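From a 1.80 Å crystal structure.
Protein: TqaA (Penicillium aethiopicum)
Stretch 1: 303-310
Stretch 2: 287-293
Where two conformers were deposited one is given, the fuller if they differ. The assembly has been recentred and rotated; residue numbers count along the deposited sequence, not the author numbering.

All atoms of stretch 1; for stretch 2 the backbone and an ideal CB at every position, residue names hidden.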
# COMPACT_ATOMS: atom_id res chain seq x y z
N ASP A 303 -9.48 -23.19 -13.68
CA ASP A 303 -8.48 -23.12 -12.62
C ASP A 303 -7.69 -21.85 -12.86
O ASP A 303 -6.83 -21.83 -13.74
CB ASP A 303 -7.58 -24.37 -12.66
CG ASP A 303 -6.53 -24.39 -11.57
OD1 ASP A 303 -6.63 -23.63 -10.59
OD2 ASP A 303 -5.56 -25.18 -11.70
N VAL A 304 -8.01 -20.77 -12.15
CA VAL A 304 -7.37 -19.49 -12.48
C VAL A 304 -6.53 -19.00 -11.31
O VAL A 304 -6.83 -19.27 -10.14
CB VAL A 304 -8.40 -18.41 -12.88
CG1 VAL A 304 -9.19 -18.85 -14.13
CG2 VAL A 304 -9.32 -18.10 -11.73
N VAL A 305 -5.43 -18.31 -11.62
CA VAL A 305 -4.60 -17.72 -10.58
C VAL A 305 -4.39 -16.27 -10.92
O VAL A 305 -4.04 -15.95 -12.05
CB VAL A 305 -3.22 -18.42 -10.45
CG1 VAL A 305 -2.39 -17.74 -9.34
CG2 VAL A 305 -3.41 -19.92 -10.12
N PHE A 306 -4.67 -15.37 -9.98
CA PHE A 306 -4.36 -13.96 -10.21
C PHE A 306 -3.83 -13.36 -8.91
O PHE A 306 -3.82 -14.02 -7.87
CB PHE A 306 -5.59 -13.19 -10.75
CG PHE A 306 -6.85 -13.36 -9.92
CD1 PHE A 306 -7.68 -14.47 -10.08
CD2 PHE A 306 -7.20 -12.40 -8.97
CE1 PHE A 306 -8.84 -14.62 -9.31
CE2 PHE A 306 -8.35 -12.55 -8.20
CZ PHE A 306 -9.17 -13.66 -8.36
N GLY A 307 -3.35 -12.13 -8.94
CA GLY A 307 -2.79 -11.57 -7.72
C GLY A 307 -3.83 -10.84 -6.90
O GLY A 307 -4.85 -10.38 -7.44
N HIS A 308 -3.63 -10.78 -5.59
CA HIS A 308 -4.46 -9.90 -4.77
C HIS A 308 -3.64 -9.37 -3.60
O HIS A 308 -2.60 -9.91 -3.25
CB HIS A 308 -5.75 -10.60 -4.29
CG HIS A 308 -5.56 -11.54 -3.13
ND1 HIS A 308 -6.45 -11.58 -2.07
CD2 HIS A 308 -4.63 -12.48 -2.88
CE1 HIS A 308 -6.06 -12.51 -1.21
NE2 HIS A 308 -4.95 -13.06 -1.67
N THR A 309 -4.10 -8.25 -3.05
CA THR A 309 -3.44 -7.58 -1.94
C THR A 309 -3.93 -8.11 -0.60
O THR A 309 -5.14 -8.20 -0.37
CB THR A 309 -3.67 -6.06 -1.99
OG1 THR A 309 -3.30 -5.59 -3.28
CG2 THR A 309 -2.85 -5.38 -0.92
N VAL A 310 -2.98 -8.50 0.26
CA VAL A 310 -3.26 -8.91 1.62
C VAL A 310 -2.60 -7.90 2.56
O VAL A 310 -1.64 -7.23 2.16
CB VAL A 310 -2.75 -10.35 1.92
CG1 VAL A 310 -3.51 -11.37 0.99
CG2 VAL A 310 -1.24 -10.44 1.71
N UNK A 287 -15.83 -9.39 -4.54
CA UNK A 287 -15.08 -8.79 -5.63
C UNK A 287 -14.13 -9.81 -6.30
O UNK A 287 -14.02 -9.87 -7.53
CB UNK A 287 -14.29 -7.59 -5.11
N UNK A 288 -13.44 -10.58 -5.48
CA UNK A 288 -12.47 -11.54 -6.03
C UNK A 288 -13.16 -12.71 -6.73
O UNK A 288 -12.64 -13.21 -7.74
CB UNK A 288 -11.56 -12.07 -4.92
N UNK A 289 -14.31 -13.14 -6.22
CA UNK A 289 -15.07 -14.20 -6.90
C UNK A 289 -15.56 -13.72 -8.25
O UNK A 289 -15.53 -14.47 -9.23
CB UNK A 289 -16.25 -14.66 -6.05
N UNK A 290 -16.01 -12.47 -8.32
CA UNK A 290 -16.47 -11.92 -9.58
C UNK A 290 -15.32 -11.89 -10.60
O UNK A 290 -15.49 -12.22 -11.78
CB UNK A 290 -17.04 -10.52 -9.37
N UNK A 291 -14.15 -11.48 -10.13
CA UNK A 291 -12.96 -11.44 -10.97
C UNK A 291 -12.59 -12.85 -11.46
O UNK A 291 -12.20 -13.03 -12.62
CB UNK A 291 -11.79 -10.82 -10.20
N UNK A 292 -12.71 -13.84 -10.58
CA UNK A 292 -12.39 -15.22 -10.97
C UNK A 292 -13.32 -15.74 -12.05
O UNK A 292 -12.88 -16.41 -12.98
CB UNK A 292 -12.46 -16.14 -9.75
N UNK A 293 -14.60 -15.42 -11.93
CA UNK A 293 -15.56 -15.87 -12.93
C UNK A 293 -15.27 -15.20 -14.28
O UNK A 293 -15.33 -15.86 -15.34
CB UNK A 293 -16.99 -15.57 -12.47

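Stretch 2 is helical throughout and lies across the strand 303-310 at 127° between N-to-C directions, the axes 9.5 Å apart at their closest. The strand turns V304, F306 and H308 toward the helix, so it offers a small aliphatic side chain, a phenyl ring and an imidazole in series.

Position 287 has helical backbone angles and an ideal CB with nothing of the strand within 5.5 Å. This contact leaves its identity open, apart from a general tolerance of helix. The residue is V287, in the t rotamer, whose carbonyl matters more here than its side chain.

Position 288 points its CB toward the strand, 4.5 Å from F306 CZ. To one side of the ring lies H308, with ND1 available at the imidazole edge, and the carbonyl of T309 is further along. A short apolar residue could rest near the phenyl; a long one ending in a donor, such as lysine, arginine or glutamine, could try for the nitrogen. The residue is K288. From an m start its chain runs on through three t angles, and NZ donates a hydrogen bond to H308 ND1 at 2.8 Å, approaching near the ring plane, where the nitrogen lone pair lies. NZ also donates to a water 2.9 Å from it, which in turn donates to T309 O at 2.8 Å, bridging a direct NZ to T309 O separation of 3.9 Å. The backbone contributes too: K288 O sits 3.6 Å from F306 CZ.

Positions 289 and 290 make no contact with the strand; the CB of 289 points away and that of 290 is out of reach. Many helix formers would do, and the residues are A289 and A290.

Position 291 directs its CB sideways, yet 4.3 Å from F306 CZ, so a modest side chain with a methyl to lay on the ring would suit: valine, isoleucine, threonine, perhaps alanine. It is T291. In the m rotamer its CG2 lies over one face of F306, 4.2 Å from the ring centroid and 17° off the normal, a CH-pi contact. Its hydroxyl is satisfied within the helix, OG1 donating to V287 O at 3.0 Å.

Position 292 is the tightest for its CB, 3.9 Å from F306 CE1 and 4.2 Å from V304 CG2. Its CA is also 6.8 Å from the V304 CA, which favours something small and apolar. A292 fits, its methyl touching both neighbours.

Position 293 points away from the strand, leaving the choice free here. The residue is L293.

Stretch 2 (287-293) VKAATAL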
# COMPACT_ATOMS: atom_id res chain seq x y z
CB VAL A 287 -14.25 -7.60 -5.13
CG1 VAL A 287 -13.34 -7.10 -6.24
CG2 VAL A 287 -15.19 -6.49 -4.62
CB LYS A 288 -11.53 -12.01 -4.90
CG LYS A 288 -10.61 -10.84 -4.52
CD LYS A 288 -10.00 -11.00 -3.15
CE LYS A 288 -9.24 -9.71 -2.77
NZ LYS A 288 -8.58 -9.82 -1.42
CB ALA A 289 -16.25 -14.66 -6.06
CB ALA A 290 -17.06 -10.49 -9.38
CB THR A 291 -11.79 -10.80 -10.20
OG1 THR A 291 -12.15 -9.46 -9.84
CG2 THR A 291 -10.53 -10.77 -11.08
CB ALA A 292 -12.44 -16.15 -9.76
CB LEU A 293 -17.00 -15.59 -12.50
CG LEU A 293 -18.02 -16.14 -13.50
CD1 LEU A 293 -17.90 -17.66 -13.64
CD2 LEU A 293 -19.41 -15.73 -13.06
O HOH W 1 -7.62 -7.11 -1.12
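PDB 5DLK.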